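Local atomic coordinates of CBS domain protein (Sulfolobus tokodaii, PDB entry 2EF7), a protein that is of unknown function but belongs to the CBS-domain family, whose paired domains often bind adenosine-containing ligands and regulate other proteins. Residues N44-I49 with L77-E82; L101-D106 with G112-R117. All coordinates share one frame; numbering follows the deposited sequence.

How the interactions relate
Interactions 1 and 2 follow one another along the chain, and their centres lie about 8 Å apart. Interaction 1 is where the chain, having left the sheet of the first CBS domain after strand 74-75, heads for that of the second, which strand 80-81 enters. Interaction 2 is the hairpin of that second sheet. The two are joined by parallel pairing of 80-81 with 100-104: Ile80 O lies 3.0 Å from Val104 N, and Glu82 N lies 3.0 Å from Val104 O, both probable hydrogen bonds. Val103 CG1 packs 3.3 Å from Ile80 O. Pro46 of interaction 1 also touches Pro102 and Val104 of interaction 2, a direct contact between the two domains.

Interaction 1 of 2, residues N44-I49 with L77-E82; sequences NKPVGI and LITIRE
The flat group here is the Pro46-Val47 peptide, and Leu77 stacks on neither of its faces: its CD2 methyl comes up beside the peptide at the oxygen, 3.9 Å from Pro46 O, while Pro46 C is farther back. That methyl also rests 4.1 Å from Val47 CA and meets Val47 CG1 at the same distance, the two side chains slanting past each other. With CG anti to its carbonyl carbon (chi1 -66°), Leu77 brings CD2 in alongside the strand, although the residue as a whole is exposed. Thr79 turns its methyl to the puckered ring of Pro46, with CG2 4.4 Å from Pro46 CB, a loose contact. Val104 and Leu110 of the second domain touch the same ring, so Pro46 is buried among several apolar neighbours.

The nearest CA atoms, those of Val47 and Leu77, are 5.3 Å apart, and the two segments are held by van der Waals contact without hydrogen bonds between them. Val47 has its backbone partners outside, at Val40 and Ser76. Val47 and Gly48 together face Val40 in a classic beta bulge. This is the junction between the two domains of a CBS pair: the chain passes from one sheet to the other, and Pro46, on a strand of the first, packs against strands 100-104 and 110-115 of the second.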
ATOM      1  N   ASN A  44       7.858   5.457  32.200  1.00 38.52           N
ATOM      2  CA  ASN A  44       8.179   4.546  31.095  1.00 32.13           C
ATOM      3  C   ASN A  44       7.004   3.722  30.566  1.00 33.09           C
ATOM      4  O   ASN A  44       7.124   3.043  29.542  1.00 32.36           O
ATOM      5  CB  ASN A  44       9.305   3.592  31.487  1.00 41.78           C
ATOM      6  CG  ASN A  44      10.554   4.317  31.930  1.00 53.77           C
ATOM      7  OD1 ASN A  44      11.018   5.241  31.259  1.00 50.66           O
ATOM      8  ND2 ASN A  44      11.113   3.896  33.063  1.00 57.87           N
ATOM      9  N   LYS A  45       5.868   3.770  31.245  1.00 24.57           N
ATOM     10  CA  LYS A  45       4.720   2.996  30.794  1.00 30.15           C
ATOM     11  C   LYS A  45       3.730   3.867  30.034  1.00 24.89           C
ATOM     12  O   LYS A  45       3.339   4.923  30.516  1.00 24.10           O
ATOM     13  CB  LYS A  45       4.051   2.326  31.993  1.00 30.74           C
ATOM     14  CG  LYS A  45       5.004   1.373  32.728  1.00 37.53           C
ATOM     15  CD  LYS A  45       4.340   0.702  33.917  1.00 46.62           C
ATOM     16  CE  LYS A  45       5.226  -0.397  34.517  1.00 47.16           C
ATOM     17  NZ  LYS A  45       6.569   0.102  34.916  1.00 49.04           N
ATOM     18  N   PRO A  46       3.314   3.424  28.832  1.00 25.53           N
ATOM     19  CA  PRO A  46       2.366   4.132  27.959  1.00 23.74           C
ATOM     20  C   PRO A  46       1.006   4.362  28.615  1.00 26.63           C
ATOM     21  O   PRO A  46       0.381   3.412  29.073  1.00 26.30           O
ATOM     22  CB  PRO A  46       2.228   3.201  26.750  1.00 20.99           C
ATOM     23  CG  PRO A  46       3.463   2.361  26.780  1.00 29.43           C
ATOM     24  CD  PRO A  46       3.682   2.122  28.249  1.00 24.49           C
ATOM     25  N   VAL A  47       0.548   5.613  28.656  1.00 25.20           N
ATOM     26  CA  VAL A  47      -0.764   5.924  29.228  1.00 21.04           C
ATOM     27  C   VAL A  47      -1.630   6.673  28.223  1.00 25.14           C
ATOM     28  O   VAL A  47      -2.792   6.979  28.485  1.00 28.96           O
ATOM     29  CB  VAL A  47      -0.662   6.765  30.509  1.00 19.07           C
ATOM     30  CG1 VAL A  47      -0.185   5.897  31.660  1.00 26.02           C
ATOM     31  CG2 VAL A  47       0.285   7.928  30.291  1.00 22.56           C
ATOM     32  N   GLY A  48      -1.067   6.962  27.059  1.00 25.71           N
ATOM     33  CA  GLY A  48      -1.838   7.665  26.055  1.00 25.77           C
ATOM     34  C   GLY A  48      -1.009   8.105  24.868  1.00 23.94           C
ATOM     35  O   GLY A  48       0.141   7.690  24.703  1.00 22.60           O
ATOM     36  N   ILE A  49      -1.608   8.954  24.040  1.00 24.92           N
ATOM     37  CA  ILE A  49      -0.943   9.468  22.857  1.00 24.12           C
ATOM     38  C   ILE A  49      -1.428  10.884  22.553  1.00 26.34           C
ATOM     39  O   ILE A  49      -2.588  11.218  22.784  1.00 24.62           O
ATOM     40  CB  ILE A  49      -1.215   8.560  21.635  1.00 29.68           C
ATOM     41  CG1 ILE A  49      -0.403   9.041  20.434  1.00 28.93           C
ATOM     42  CG2 ILE A  49      -2.696   8.562  21.303  1.00 32.38           C
ATOM     43  CD1 ILE A  49      -0.615   8.203  19.176  1.00 35.98           C
ATOM     44  N   LEU A  77      -4.611   2.597  27.456  1.00 32.56           N
ATOM     45  CA  LEU A  77      -3.736   1.685  28.168  1.00 34.10           C
ATOM     46  C   LEU A  77      -3.553   0.398  27.375  1.00 30.88           C
ATOM     47  O   LEU A  77      -2.876  -0.520  27.830  1.00 34.97           O
ATOM     48  CB  LEU A  77      -4.312   1.375  29.558  1.00 33.30           C
ATOM     49  CG  LEU A  77      -4.373   2.536  30.561  1.00 34.05           C
ATOM     50  CD1 LEU A  77      -5.183   2.134  31.790  1.00 33.07           C
ATOM     51  CD2 LEU A  77      -2.963   2.926  30.969  1.00 27.43           C
ATOM     52  N   ILE A  78      -4.144   0.336  26.183  1.00 32.42           N
ATOM     53  CA  ILE A  78      -4.028  -0.856  25.342  1.00 28.32           C
ATOM     54  C   ILE A  78      -2.579  -0.987  24.856  1.00 28.57           C
ATOM     55  O   ILE A  78      -2.045  -0.075  24.224  1.00 33.19           O
ATOM     56  CB  ILE A  78      -4.957  -0.789  24.091  1.00 31.82           C
ATOM     57  CG1 ILE A  78      -6.313  -0.179  24.449  1.00 37.08           C
ATOM     58  CG2 ILE A  78      -5.176  -2.190  23.529  1.00 31.40           C
ATOM     59  CD1 ILE A  78      -7.051  -0.890  25.555  1.00 37.39           C
ATOM     60  N   THR A  79      -1.947  -2.117  25.154  1.00 18.13           N
ATOM     61  CA  THR A  79      -0.573  -2.356  24.737  1.00 18.60           C
ATOM     62  C   THR A  79      -0.392  -3.824  24.377  1.00 20.47           C
ATOM     63  O   THR A  79      -1.246  -4.657  24.692  1.00 24.68           O
ATOM     64  CB  THR A  79       0.436  -2.065  25.866  1.00 26.10           C
ATOM     65  OG1 THR A  79       0.250  -3.023  26.912  1.00 28.83           O
ATOM     66  CG2 THR A  79       0.246  -0.661  26.432  1.00 32.19           C
ATOM     67  N   ILE A  80       0.733  -4.133  23.735  1.00 20.32           N
ATOM     68  CA  ILE A  80       1.070  -5.499  23.364  1.00 22.89           C
ATOM     69  C   ILE A  80       2.547  -5.734  23.705  1.00 29.61           C
ATOM     70  O   ILE A  80       3.385  -4.854  23.503  1.00 26.24           O
ATOM     71  CB  ILE A  80       0.845  -5.747  21.853  1.00 26.44           C
ATOM     72  CG1 ILE A  80       0.996  -7.239  21.542  1.00 23.45           C
ATOM     73  CG2 ILE A  80       1.804  -4.903  21.024  1.00 16.71           C
ATOM     74  CD1 ILE A  80      -0.217  -8.066  21.968  1.00 29.92           C
ATOM     75  N   ARG A  81       2.869  -6.910  24.243  1.00 26.96           N
ATOM     76  CA  ARG A  81       4.258  -7.223  24.581  1.00 28.05           C
ATOM     77  C   ARG A  81       5.079  -7.467  23.319  1.00 28.35           C
ATOM     78  O   ARG A  81       4.566  -7.978  22.326  1.00 24.53           O
ATOM     79  CB  ARG A  81       4.330  -8.455  25.485  1.00 32.03           C
ATOM     80  CG  ARG A  81       3.678  -8.266  26.838  1.00 42.20           C
ATOM     81  CD  ARG A  81       4.079  -9.369  27.797  1.00 56.84           C
ATOM     82  NE  ARG A  81       3.654  -9.073  29.163  1.00 66.08           N
ATOM     83  CZ  ARG A  81       3.976  -9.807  30.224  1.00 69.37           C
ATOM     84  NH1 ARG A  81       4.732 -10.890  30.081  1.00 67.03           N
ATOM     85  NH2 ARG A  81       3.540  -9.459  31.429  1.00 68.04           N
ATOM     86  N   GLU A  82       6.358  -7.106  23.361  1.00 22.70           N
ATOM     87  CA  GLU A  82       7.234  -7.285  22.206  1.00 29.60           C
ATOM     88  C   GLU A  82       7.474  -8.755  21.877  1.00 29.69           C
ATOM     89  O   GLU A  82       7.803  -9.098  20.738  1.00 24.70           O
ATOM     90  CB  GLU A  82       8.579  -6.584  22.438  1.00 30.90           C
ATOM     91  CG  GLU A  82       9.254  -6.947  23.746  1.00 33.55           C
ATOM     92  CD  GLU A  82      10.617  -6.286  23.903  1.00 39.01           C
ATOM     93  OE1 GLU A  82      10.925  -5.364  23.120  1.00 35.03           O
ATOM     94  OE2 GLU A  82      11.375  -6.686  24.812  1.00 34.81           O
TER

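Interaction 2 of 2, residues L101-D106 with G112-R117; sequences LPVVDD and GIISIR
Ile113 curls its end methyl against Pro102, CD1 only 3.4 Å from Pro102 CA, which is the tightest apolar touch between the segments. Both of its side-chain torsions lie near -60°, and this folds CD1 back over the neighbouring strand, where it also meets Pro102 CB. Short as that contact is, the Pro102-Ile113 side is the partly exposed one. Leu101, Val103 and Ile114 pack on the other face. There Ile114 CG2, wedged between its own N and carbonyl carbon, touches Leu101 CB and Val103 CG2, each at 3.8 Å. Ile80 of strand 80-81 and Met93 of helix 86-96 cover this side, so it is thoroughly buried.

The strands form the antiparallel hairpin of the second CBS domain, twisted to 135° between their directions. Leu101 and Ile114 bond both ways, the N-H of Leu101 reaching Ile114 O at 2.9 Å and that of Ile114 reaching Leu101 O at 3.1 Å. Val103 N closes to 2.7 Å on Gly112 O but comes from above the carbonyl plane, 40° out of it. The return bond, Gly112 N to Val103 O, is weak at 3.3 Å.

Past these pairs the contact slackens. Beyond Val103 no residue of the first segment touches 112-117; Val104 pairs instead with Ile80 and Glu82, and the chain then runs out to exposed Asp106. Asp105 OD2 accepts from the backbone N of Lys107 and of Asn109. At the other end Ser115 N-caps the last helix, its OG taking a weak bond from Arg117 N. Arg117 is exposed, whereas Ile116 packs on Ile123 of the second subunit.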
ATOM      1  N   LEU A 101      -0.395   0.259  17.991  1.00 31.90           N
ATOM      2  CA  LEU A 101      -0.330  -0.221  19.364  1.00 34.01           C
ATOM      3  C   LEU A 101       1.026   0.005  20.001  1.00 29.16           C
ATOM      4  O   LEU A 101       2.048  -0.356  19.431  1.00 28.86           O
ATOM      5  CB  LEU A 101      -0.620  -1.723  19.427  1.00 35.22           C
ATOM      6  CG  LEU A 101      -2.052  -2.231  19.475  1.00 41.58           C
ATOM      7  CD1 LEU A 101      -2.037  -3.752  19.458  1.00 40.88           C
ATOM      8  CD2 LEU A 101      -2.727  -1.713  20.727  1.00 44.89           C
ATOM      9  N   PRO A 102       1.055   0.629  21.185  1.00 27.33           N
ATOM     10  CA  PRO A 102       2.344   0.843  21.845  1.00 23.23           C
ATOM     11  C   PRO A 102       2.841  -0.563  22.200  1.00 26.51           C
ATOM     12  O   PRO A 102       2.033  -1.445  22.512  1.00 20.98           O
ATOM     13  CB  PRO A 102       1.961   1.623  23.096  1.00 24.47           C
ATOM     14  CG  PRO A 102       0.768   2.384  22.662  1.00 28.29           C
ATOM     15  CD  PRO A 102      -0.013   1.379  21.865  1.00 27.29           C
ATOM     16  N   VAL A 103       4.147  -0.786  22.147  1.00 21.55           N
ATOM     17  CA  VAL A 103       4.682  -2.102  22.486  1.00 20.98           C
ATOM     18  C   VAL A 103       5.519  -1.945  23.752  1.00 25.97           C
ATOM     19  O   VAL A 103       6.315  -1.009  23.862  1.00 25.94           O
ATOM     20  CB  VAL A 103       5.579  -2.668  21.349  1.00 21.57           C
ATOM     21  CG1 VAL A 103       6.051  -4.085  21.709  1.00 19.33           C
ATOM     22  CG2 VAL A 103       4.809  -2.689  20.028  1.00 29.20           C
ATOM     23  N   VAL A 104       5.325  -2.840  24.715  1.00 26.09           N
ATOM     24  CA  VAL A 104       6.081  -2.785  25.966  1.00 22.80           C
ATOM     25  C   VAL A 104       6.863  -4.071  26.208  1.00 28.94           C
ATOM     26  O   VAL A 104       6.620  -5.089  25.554  1.00 24.66           O
ATOM     27  CB  VAL A 104       5.152  -2.573  27.184  1.00 25.17           C
ATOM     28  CG1 VAL A 104       4.471  -1.205  27.100  1.00 16.66           C
ATOM     29  CG2 VAL A 104       4.122  -3.694  27.257  1.00 25.97           C
ATOM     30  N   ASP A 105       7.812  -4.031  27.137  1.00 30.50           N
ATOM     31  CA  ASP A 105       8.562  -5.236  27.453  1.00 31.81           C
ATOM     32  C   ASP A 105       7.810  -5.925  28.583  1.00 29.94           C
ATOM     33  O   ASP A 105       6.743  -5.462  28.983  1.00 29.14           O
ATOM     34  CB  ASP A 105      10.011  -4.899  27.845  1.00 34.52           C
ATOM     35  CG  ASP A 105      10.107  -3.953  29.032  1.00 28.58           C
ATOM     36  OD1 ASP A 105      11.196  -3.377  29.222  1.00 38.02           O
ATOM     37  OD2 ASP A 105       9.118  -3.794  29.778  1.00 30.36           O
ATOM     38  N   ASP A 106       8.353  -7.029  29.087  1.00 34.65           N
ATOM     39  CA  ASP A 106       7.722  -7.790  30.162  1.00 34.39           C
ATOM     40  C   ASP A 106       7.453  -6.980  31.433  1.00 34.55           C
ATOM     41  O   ASP A 106       6.600  -7.344  32.244  1.00 32.92           O
ATOM     42  CB  ASP A 106       8.583  -9.015  30.496  1.00 44.71           C
ATOM     43  CG  ASP A 106      10.020  -8.643  30.871  1.00 55.47           C
ATOM     44  OD1 ASP A 106      10.749  -8.084  30.020  1.00 59.11           O
ATOM     45  OD2 ASP A 106      10.422  -8.912  32.024  1.00 64.92           O
ATOM     46  N   GLY A 112       8.428   0.319  21.659  1.00 23.32           N
ATOM     47  CA  GLY A 112       8.172   0.683  20.279  1.00 22.50           C
ATOM     48  C   GLY A 112       6.695   0.822  19.956  1.00 22.03           C
ATOM     49  O   GLY A 112       5.850   0.856  20.857  1.00 25.66           O
ATOM     50  N   ILE A 113       6.395   0.896  18.661  1.00 25.75           N
ATOM     51  CA  ILE A 113       5.036   1.029  18.146  1.00 26.27           C
ATOM     52  C   ILE A 113       4.887   0.078  16.963  1.00 30.51           C
ATOM     53  O   ILE A 113       5.760   0.043  16.098  1.00 25.34           O
ATOM     54  CB  ILE A 113       4.765   2.471  17.625  1.00 30.54           C
ATOM     55  CG1 ILE A 113       4.775   3.458  18.784  1.00 35.21           C
ATOM     56  CG2 ILE A 113       3.432   2.527  16.886  1.00 32.15           C
ATOM     57  CD1 ILE A 113       3.738   3.160  19.833  1.00 49.78           C
ATOM     58  N   ILE A 114       3.795  -0.688  16.939  1.00 25.98           N
ATOM     59  CA  ILE A 114       3.518  -1.636  15.856  1.00 27.39           C
ATOM     60  C   ILE A 114       2.206  -1.221  15.193  1.00 28.27           C
ATOM     61  O   ILE A 114       1.240  -0.897  15.877  1.00 26.79           O
ATOM     62  CB  ILE A 114       3.388  -3.109  16.383  1.00 28.47           C
ATOM     63  CG1 ILE A 114       3.207  -4.078  15.213  1.00 31.44           C
ATOM     64  CG2 ILE A 114       2.200  -3.255  17.317  1.00 21.91           C
ATOM     65  CD1 ILE A 114       4.469  -4.770  14.797  1.00 28.03           C
ATOM     66  N   SER A 115       2.170  -1.227  13.864  1.00 28.27           N
ATOM     67  CA  SER A 115       0.964  -0.824  13.150  1.00 30.55           C
ATOM     68  C   SER A 115       0.417  -1.944  12.277  1.00 31.14           C
ATOM     69  O   SER A 115       1.112  -2.910  11.969  1.00 26.94           O
ATOM     70  CB  SER A 115       1.251   0.389  12.266  1.00 32.61           C
ATOM     71  OG  SER A 115       1.979  -0.005  11.116  1.00 35.99           O
ATOM     72  N   ILE A 116      -0.835  -1.790  11.871  1.00 34.70           N
ATOM     73  CA  ILE A 116      -1.493  -2.774  11.033  1.00 40.32           C
ATOM     74  C   ILE A 116      -0.688  -3.022   9.754  1.00 42.36           C
ATOM     75  O   ILE A 116      -0.694  -4.129   9.217  1.00 45.29           O
ATOM     76  CB  ILE A 116      -2.925  -2.315  10.670  1.00 45.12           C
ATOM     77  CG1 ILE A 116      -3.663  -3.446   9.954  1.00 47.24           C
ATOM     78  CG2 ILE A 116      -2.874  -1.049   9.823  1.00 42.20           C
ATOM     79  CD1 ILE A 116      -3.874  -4.669  10.823  1.00 44.42           C
ATOM     80  N   ARG A 117       0.008  -1.999   9.266  1.00 42.09           N
ATOM     81  CA  ARG A 117       0.814  -2.165   8.059  1.00 41.89           C
ATOM     82  C   ARG A 117       2.024  -3.035   8.351  1.00 39.44           C
ATOM     83  O   ARG A 117       2.505  -3.755   7.469  1.00 36.86           O
ATOM     84  CB  ARG A 117       1.281  -0.814   7.508  1.00 45.65           C
ATOM     85  CG  ARG A 117       0.163   0.093   7.019  1.00 57.72           C
ATOM     86  CD  ARG A 117      -0.813  -0.645   6.110  1.00 62.68           C
ATOM     87  NE  ARG A 117      -1.793   0.262   5.514  1.00 72.47           N
ATOM     88  CZ  ARG A 117      -2.976  -0.114   5.035  1.00 77.50           C
ATOM     89  NH1 ARG A 117      -3.343  -1.388   5.084  1.00 80.26           N
ATOM     90  NH2 ARG A 117      -3.793   0.786   4.502  1.00 82.90           N
TER